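Local coordinates for beta-glucuronidase (uncultured Clostridium sp., PDB 6U7J), which hydrolyses beta-glucuronides, releasing glucuronic acid, and as a gut microbial enzyme probably reactivates estrogens from their glucuronide conjugates, at residues 472-483 and 520-531. Numbering follows the deposited sequence.
Sequences GWYVGAGKIERI and EVIFSEEYQKRC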
ATOM      1  N   GLY B 472     -24.565   5.753  -5.403  1.00 31.45           N
ATOM      2  CA  GLY B 472     -23.466   5.851  -4.462  1.00 36.49           C
ATOM      3  C   GLY B 472     -22.093   5.936  -5.102  1.00 37.87           C
ATOM      4  O   GLY B 472     -21.096   6.065  -4.376  1.00 31.28           O
ATOM      5  N   TRP B 473     -22.004   5.826  -6.437  1.00 32.40           N
ATOM      6  CA  TRP B 473     -20.726   5.970  -7.119  1.00 33.54           C
ATOM      7  C   TRP B 473     -20.831   6.952  -8.281  1.00 34.53           C
ATOM      8  O   TRP B 473     -20.380   8.091  -8.159  1.00 35.56           O
ATOM      9  CB  TRP B 473     -20.198   4.616  -7.602  1.00 31.93           C
ATOM     10  CG  TRP B 473     -18.761   4.740  -7.984  1.00 34.65           C
ATOM     11  CD1 TRP B 473     -18.250   4.804  -9.247  1.00 32.89           C
ATOM     12  CD2 TRP B 473     -17.647   4.885  -7.089  1.00 35.92           C
ATOM     13  NE1 TRP B 473     -16.888   4.946  -9.192  1.00 35.08           N
ATOM     14  CE2 TRP B 473     -16.492   5.008  -7.879  1.00 32.90           C
ATOM     15  CE3 TRP B 473     -17.517   4.908  -5.692  1.00 30.59           C
ATOM     16  CZ2 TRP B 473     -15.220   5.167  -7.324  1.00 33.46           C
ATOM     17  CZ3 TRP B 473     -16.248   5.055  -5.142  1.00 30.28           C
ATOM     18  CH2 TRP B 473     -15.119   5.179  -5.953  1.00 28.36           C
ATOM     19  N   TYR B 474     -21.405   6.533  -9.417  1.00 33.61           N
ATOM     20  CA  TYR B 474     -21.577   7.460 -10.537  1.00 33.30           C
ATOM     21  C   TYR B 474     -22.728   8.433 -10.302  1.00 35.19           C
ATOM     22  O   TYR B 474     -22.719   9.535 -10.863  1.00 36.67           O
ATOM     23  CB  TYR B 474     -21.791   6.695 -11.857  1.00 33.70           C
ATOM     24  CG  TYR B 474     -20.556   5.953 -12.294  1.00 35.56           C
ATOM     25  CD1 TYR B 474     -19.318   6.602 -12.357  1.00 38.34           C
ATOM     26  CD2 TYR B 474     -20.609   4.599 -12.622  1.00 34.67           C
ATOM     27  CE1 TYR B 474     -18.166   5.920 -12.745  1.00 34.74           C
ATOM     28  CE2 TYR B 474     -19.471   3.910 -13.001  1.00 32.58           C
ATOM     29  CZ  TYR B 474     -18.253   4.575 -13.050  1.00 31.29           C
ATOM     30  OH  TYR B 474     -17.125   3.898 -13.423  1.00 41.27           O
ATOM     31  N   VAL B 475     -23.708   8.052  -9.481  1.00 37.68           N
ATOM     32  CA  VAL B 475     -24.810   8.927  -9.085  1.00 36.21           C
ATOM     33  C   VAL B 475     -24.764   9.097  -7.571  1.00 34.29           C
ATOM     34  O   VAL B 475     -24.818   8.107  -6.828  1.00 37.36           O
ATOM     35  CB  VAL B 475     -26.175   8.370  -9.525  1.00 34.49           C
ATOM     36  CG1 VAL B 475     -27.298   9.209  -8.926  1.00 33.77           C
ATOM     37  CG2 VAL B 475     -26.267   8.356 -11.038  1.00 36.44           C
ATOM     38  N   GLY B 476     -24.704  10.345  -7.114  1.00 34.49           N
ATOM     39  CA  GLY B 476     -24.616  10.610  -5.693  1.00 36.89           C
ATOM     40  C   GLY B 476     -23.382  10.007  -5.045  1.00 39.74           C
ATOM     41  O   GLY B 476     -23.496   9.314  -4.030  1.00 35.73           O
ATOM     42  N   ALA B 477     -22.200  10.248  -5.624  1.00 34.61           N
ATOM     43  CA  ALA B 477     -20.976   9.686  -5.068  1.00 36.89           C
ATOM     44  C   ALA B 477     -20.816  10.110  -3.617  1.00 37.61           C
ATOM     45  O   ALA B 477     -20.853  11.301  -3.303  1.00 38.98           O
ATOM     46  CB  ALA B 477     -19.756  10.133  -5.874  1.00 33.85           C
ATOM     47  N   GLY B 478     -20.644   9.133  -2.732  1.00 39.07           N
ATOM     48  CA  GLY B 478     -20.386   9.405  -1.342  1.00 37.75           C
ATOM     49  C   GLY B 478     -21.612   9.507  -0.456  1.00 38.45           C
ATOM     50  O   GLY B 478     -21.471   9.406   0.764  1.00 36.41           O
ATOM     51  N   LYS B 479     -22.809   9.692  -1.030  1.00 41.72           N
ATOM     52  CA  LYS B 479     -24.033   9.918  -0.243  1.00 43.52           C
ATOM     53  C   LYS B 479     -24.698   8.575   0.055  1.00 41.54           C
ATOM     54  O   LYS B 479     -25.643   8.139  -0.612  1.00 41.65           O
ATOM     55  CB  LYS B 479     -24.986  10.863  -0.973  1.00 39.01           C
ATOM     56  CG  LYS B 479     -24.311  11.997  -1.751  1.00 42.33           C
ATOM     57  CD  LYS B 479     -24.053  13.206  -0.845  1.00 58.50           C
ATOM     58  CE  LYS B 479     -23.904  14.500  -1.641  1.00 59.25           C
ATOM     59  NZ  LYS B 479     -24.905  14.549  -2.760  1.00 60.97           N
ATOM     60  N   ILE B 480     -24.208   7.933   1.115  1.00 35.41           N
ATOM     61  CA  ILE B 480     -24.624   6.576   1.451  1.00 38.09           C
ATOM     62  C   ILE B 480     -26.130   6.500   1.662  1.00 39.81           C
ATOM     63  O   ILE B 480     -26.784   5.533   1.247  1.00 37.19           O
ATOM     64  CB  ILE B 480     -23.835   6.096   2.683  1.00 41.08           C
ATOM     65  CG1 ILE B 480     -22.370   5.883   2.286  1.00 36.78           C
ATOM     66  CG2 ILE B 480     -24.453   4.838   3.318  1.00 35.76           C
ATOM     67  CD1 ILE B 480     -21.466   5.589   3.447  1.00 43.48           C
ATOM     68  N   GLU B 481     -26.710   7.541   2.268  1.00 40.01           N
ATOM     69  CA  GLU B 481     -28.115   7.541   2.671  1.00 42.79           C
ATOM     70  C   GLU B 481     -29.074   7.606   1.482  1.00 44.25           C
ATOM     71  O   GLU B 481     -30.248   7.245   1.634  1.00 40.98           O
ATOM     72  CB  GLU B 481     -28.379   8.715   3.633  1.00 39.97           C
ATOM     73  CG  GLU B 481     -27.981  10.102   3.073  1.00 51.23           C
ATOM     74  CD  GLU B 481     -26.455  10.343   3.005  1.00 52.60           C
ATOM     75  OE1 GLU B 481     -25.677   9.568   3.625  1.00 50.75           O
ATOM     76  OE2 GLU B 481     -26.039  11.310   2.323  1.00 55.76           O
ATOM     77  N   ARG B 482     -28.600   8.040   0.309  1.00 40.04           N
ATOM     78  CA  ARG B 482     -29.422   8.121  -0.893  1.00 43.27           C
ATOM     79  C   ARG B 482     -29.408   6.846  -1.733  1.00 40.57           C
ATOM     80  O   ARG B 482     -30.206   6.740  -2.674  1.00 39.03           O
ATOM     81  CB  ARG B 482     -28.971   9.306  -1.767  1.00 41.75           C
ATOM     82  CG  ARG B 482     -29.051  10.666  -1.086  1.00 43.14           C
ATOM     83  CD  ARG B 482     -30.468  10.956  -0.564  1.00 57.39           C
ATOM     84  NE  ARG B 482     -30.613  10.736   0.885  1.00 66.87           N
ATOM     85  CZ  ARG B 482     -31.685  10.186   1.464  1.00 59.37           C
ATOM     86  NH1 ARG B 482     -32.721   9.797   0.719  1.00 58.70           N
ATOM     87  NH2 ARG B 482     -31.723  10.026   2.785  1.00 55.75           N
ATOM     88  N   ILE B 483     -28.541   5.879  -1.417  1.00 37.25           N
ATOM     89  CA  ILE B 483     -28.401   4.687  -2.256  1.00 39.30           C
ATOM     90  C   ILE B 483     -29.680   3.859  -2.232  1.00 39.11           C
ATOM     91  O   ILE B 483     -30.287   3.595  -3.274  1.00 37.46           O
ATOM     92  CB  ILE B 483     -27.197   3.837  -1.807  1.00 36.57           C
ATOM     93  CG1 ILE B 483     -25.889   4.623  -1.913  1.00 34.66           C
ATOM     94  CG2 ILE B 483     -27.121   2.537  -2.641  1.00 29.16           C
ATOM     95  CD1 ILE B 483     -24.711   3.850  -1.377  1.00 29.75           C
ATOM     96  N   GLU B 520     -16.127   6.459   6.703  1.00 33.03           N
ATOM     97  CA  GLU B 520     -15.681   5.959   5.407  1.00 31.11           C
ATOM     98  C   GLU B 520     -15.812   7.023   4.325  1.00 31.86           C
ATOM     99  O   GLU B 520     -16.624   7.946   4.423  1.00 28.86           O
ATOM    100  CB  GLU B 520     -16.481   4.702   5.022  1.00 30.48           C
ATOM    101  CG  GLU B 520     -17.961   4.941   4.733  1.00 30.38           C
ATOM    102  CD  GLU B 520     -18.822   5.027   5.994  1.00 42.88           C
ATOM    103  OE1 GLU B 520     -18.980   4.001   6.701  1.00 41.17           O
ATOM    104  OE2 GLU B 520     -19.347   6.126   6.277  1.00 45.31           O
ATOM    105  N   VAL B 521     -14.980   6.883   3.285  1.00 29.26           N
ATOM    106  CA  VAL B 521     -14.968   7.756   2.117  1.00 29.35           C
ATOM    107  C   VAL B 521     -14.881   6.878   0.878  1.00 28.73           C
ATOM    108  O   VAL B 521     -14.384   5.751   0.930  1.00 28.26           O
ATOM    109  CB  VAL B 521     -13.783   8.745   2.111  1.00 29.39           C
ATOM    110  CG1 VAL B 521     -13.870   9.706   3.287  1.00 27.58           C
ATOM    111  CG2 VAL B 521     -12.452   7.972   2.112  1.00 25.43           C
ATOM    112  N   ILE B 522     -15.359   7.409  -0.251  1.00 29.50           N
ATOM    113  CA  ILE B 522     -15.208   6.685  -1.512  1.00 31.31           C
ATOM    114  C   ILE B 522     -13.736   6.319  -1.706  1.00 32.03           C
ATOM    115  O   ILE B 522     -12.837   7.090  -1.341  1.00 29.97           O
ATOM    116  CB  ILE B 522     -15.745   7.519  -2.691  1.00 32.36           C
ATOM    117  CG1 ILE B 522     -14.902   8.779  -2.905  1.00 30.92           C
ATOM    118  CG2 ILE B 522     -17.205   7.882  -2.465  1.00 31.15           C
ATOM    119  CD1 ILE B 522     -15.305   9.603  -4.119  1.00 27.93           C
ATOM    120  N   PHE B 523     -13.505   5.110  -2.246  1.00 28.02           N
ATOM    121  CA  PHE B 523     -12.205   4.453  -2.467  1.00 27.53           C
ATOM    122  C   PHE B 523     -11.740   3.649  -1.260  1.00 27.41           C
ATOM    123  O   PHE B 523     -10.854   2.807  -1.384  1.00 28.85           O
ATOM    124  CB  PHE B 523     -11.105   5.440  -2.864  1.00 28.57           C
ATOM    125  CG  PHE B 523     -11.313   6.060  -4.210  1.00 32.99           C
ATOM    126  CD1 PHE B 523     -11.176   5.298  -5.362  1.00 29.05           C
ATOM    127  CD2 PHE B 523     -11.652   7.404  -4.331  1.00 29.87           C
ATOM    128  CE1 PHE B 523     -11.376   5.865  -6.621  1.00 28.68           C
ATOM    129  CE2 PHE B 523     -11.864   7.965  -5.583  1.00 28.55           C
ATOM    130  CZ  PHE B 523     -11.716   7.193  -6.727  1.00 29.01           C
ATOM    131  N   SER B 524     -12.321   3.884  -0.093  1.00 28.13           N
ATOM    132  CA  SER B 524     -11.941   3.111   1.079  1.00 30.11           C
ATOM    133  C   SER B 524     -12.654   1.764   1.069  1.00 28.77           C
ATOM    134  O   SER B 524     -13.718   1.614   0.469  1.00 30.27           O
ATOM    135  CB  SER B 524     -12.268   3.880   2.366  1.00 28.00           C
ATOM    136  OG  SER B 524     -13.663   3.858   2.638  1.00 28.99           O
ATOM    137  N   GLU B 525     -12.053   0.779   1.742  1.00 28.39           N
ATOM    138  CA  GLU B 525     -12.636  -0.557   1.778  1.00 29.47           C
ATOM    139  C   GLU B 525     -13.956  -0.572   2.531  1.00 32.27           C
ATOM    140  O   GLU B 525     -14.836  -1.379   2.219  1.00 30.25           O
ATOM    141  CB  GLU B 525     -11.667  -1.555   2.423  1.00 33.06           C
ATOM    142  CG  GLU B 525     -10.323  -1.710   1.722  1.00 33.64           C
ATOM    143  CD  GLU B 525      -9.579  -2.979   2.138  1.00 34.64           C
ATOM    144  OE1 GLU B 525     -10.239  -3.913   2.622  1.00 35.20           O
ATOM    145  OE2 GLU B 525      -8.331  -3.042   1.998  1.00 33.13           O
ATOM    146  N   GLU B 526     -14.103   0.291   3.541  1.00 28.06           N
ATOM    147  CA  GLU B 526     -15.358   0.334   4.282  1.00 30.42           C
ATOM    148  C   GLU B 526     -16.483   0.876   3.406  1.00 28.82           C
ATOM    149  O   GLU B 526     -17.619   0.399   3.480  1.00 25.80           O
ATOM    150  CB  GLU B 526     -15.183   1.170   5.552  1.00 29.11           C
ATOM    151  CG  GLU B 526     -14.249   0.522   6.582  1.00 29.82           C
ATOM    152  CD  GLU B 526     -12.742   0.667   6.251  1.00 36.75           C
ATOM    153  OE1 GLU B 526     -12.355   1.519   5.408  1.00 34.28           O
ATOM    154  OE2 GLU B 526     -11.935  -0.068   6.862  1.00 40.99           O
ATOM    155  N   TYR B 527     -16.177   1.848   2.543  1.00 28.54           N
ATOM    156  CA  TYR B 527     -17.210   2.420   1.691  1.00 30.12           C
ATOM    157  C   TYR B 527     -17.737   1.384   0.701  1.00 32.49           C
ATOM    158  O   TYR B 527     -18.952   1.311   0.456  1.00 31.97           O
ATOM    159  CB  TYR B 527     -16.678   3.649   0.948  1.00 30.39           C
ATOM    160  CG  TYR B 527     -17.759   4.367   0.185  1.00 31.68           C
ATOM    161  CD1 TYR B 527     -18.452   5.427   0.758  1.00 33.47           C
ATOM    162  CD2 TYR B 527     -18.126   3.955  -1.095  1.00 32.85           C
ATOM    163  CE1 TYR B 527     -19.469   6.076   0.058  1.00 36.47           C
ATOM    164  CE2 TYR B 527     -19.134   4.589  -1.797  1.00 31.31           C
ATOM    165  CZ  TYR B 527     -19.805   5.646  -1.218  1.00 38.84           C
ATOM    166  OH  TYR B 527     -20.808   6.275  -1.915  1.00 37.25           O
ATOM    167  N   GLN B 528     -16.846   0.576   0.121  1.00 30.83           N
ATOM    168  CA  GLN B 528     -17.306  -0.474  -0.785  1.00 30.35           C
ATOM    169  C   GLN B 528     -18.309  -1.383  -0.089  1.00 32.33           C
ATOM    170  O   GLN B 528     -19.332  -1.757  -0.675  1.00 28.72           O
ATOM    171  CB  GLN B 528     -16.127  -1.293  -1.302  1.00 28.37           C
ATOM    172  CG  GLN B 528     -16.467  -2.236  -2.444  1.00 30.02           C
ATOM    173  CD  GLN B 528     -15.282  -3.088  -2.878  1.00 31.85           C
ATOM    174  OE1 GLN B 528     -14.531  -3.601  -2.051  1.00 26.21           O
ATOM    175  NE2 GLN B 528     -15.113  -3.241  -4.182  1.00 30.20           N
ATOM    176  N   LYS B 529     -18.041  -1.734   1.172  1.00 29.89           N
ATOM    177  CA  LYS B 529     -18.945  -2.625   1.875  1.00 31.18           C
ATOM    178  C   LYS B 529     -20.306  -1.969   2.097  1.00 33.08           C
ATOM    179  O   LYS B 529     -21.351  -2.602   1.876  1.00 32.83           O
ATOM    180  CB  LYS B 529     -18.327  -3.070   3.196  1.00 32.23           C
ATOM    181  CG  LYS B 529     -19.178  -4.083   3.957  1.00 31.94           C
ATOM    182  CD  LYS B 529     -19.199  -3.702   5.414  1.00 42.16           C
ATOM    183  CE  LYS B 529     -19.705  -4.806   6.330  1.00 49.16           C
ATOM    184  NZ  LYS B 529     -20.962  -4.377   7.003  1.00 45.46           N
ATOM    185  N   ARG B 530     -20.315  -0.695   2.514  1.00 30.55           N
ATOM    186  CA  ARG B 530     -21.570   0.010   2.791  1.00 31.61           C
ATOM    187  C   ARG B 530     -22.345   0.289   1.499  1.00 32.49           C
ATOM    188  O   ARG B 530     -23.577   0.169   1.465  1.00 29.55           O
ATOM    189  CB  ARG B 530     -21.292   1.328   3.535  1.00 33.77           C
ATOM    190  CG  ARG B 530     -20.659   1.207   4.941  1.00 32.25           C
ATOM    191  CD  ARG B 530     -21.670   0.749   5.978  1.00 33.52           C
ATOM    192  NE  ARG B 530     -22.739   1.737   6.137  1.00 38.43           N
ATOM    193  CZ  ARG B 530     -24.009   1.531   5.790  1.00 37.82           C
ATOM    194  NH1 ARG B 530     -24.384   0.362   5.280  1.00 38.03           N
ATOM    195  NH2 ARG B 530     -24.902   2.494   5.955  1.00 35.70           N
ATOM    196  N   CYS B 531     -21.643   0.694   0.439  1.00 29.61           N
ATOM    197  CA  CYS B 531     -22.306   0.949  -0.831  1.00 30.33           C
ATOM    198  C   CYS B 531     -23.072  -0.288  -1.307  1.00 31.92           C
ATOM    199  O   CYS B 531     -24.224  -0.189  -1.749  1.00 32.71           O
ATOM    200  CB  CYS B 531     -21.259   1.387  -1.862  1.00 31.54           C
ATOM    201  SG  CYS B 531     -21.812   1.603  -3.542  1.00 37.78           S
TER
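Tyr-527 drives its ring from the first turn of helix 525-540 into the loop that leads to helix 480-498, and its hydroxyl meets two backbone groups there. Tyr-527 OH donates to Gly-472 O in a very short bond of 2.5 Å, close to the plane of the tyrosine ring, and accepts from Gly-478 N at 3.0 Å, a bent bond with 131° at the hydrogen. With CG anti to the backbone N (chi1 -173°), the phenol points out of its helix toward that loop.

Ile-522 CG2 lies over one face of the Tyr-527 ring, near the rim, and Ile-480 slides past the ring with CG1 3.7 Å from Tyr-527 CE1. The Ile-480 CD1 methyl goes on to touch the carboxylate end of Glu-520, while Ile-480 CG2 meets Arg-530 NH2 at 3.6 Å. Arg-530 NH1 forms salt bridges to Glu-533 and Glu-534 of the same helix. On the other flank, Trp-473 points the edge of its six-membered ring at the face of Phe-523, a T-shaped pair with planes at 82° and centroids 5.2 Å apart. Trp-473 CZ3 also packs 3.5 Å from Ile-522 CB.

Behind this layer, Ser-524 N-caps helix 525-540: Ser-524 OG accepts from Tyr-527 N at 3.2 Å and donates to Val-521 O within the type II turn 521-524. The turn that presents Ile-522 and Phe-523 is thus tied to the residue carrying the phenol. A second subunit packs on Ile-522 and Phe-523, placing this side of the TIM-barrel domain at an assembly interface. Gripped as both donor and acceptor, the buried tyrosine hydroxyl satisfies two loop backbone groups and ties two points of the loop before helix 480-498 to the first turn of helix 525-540.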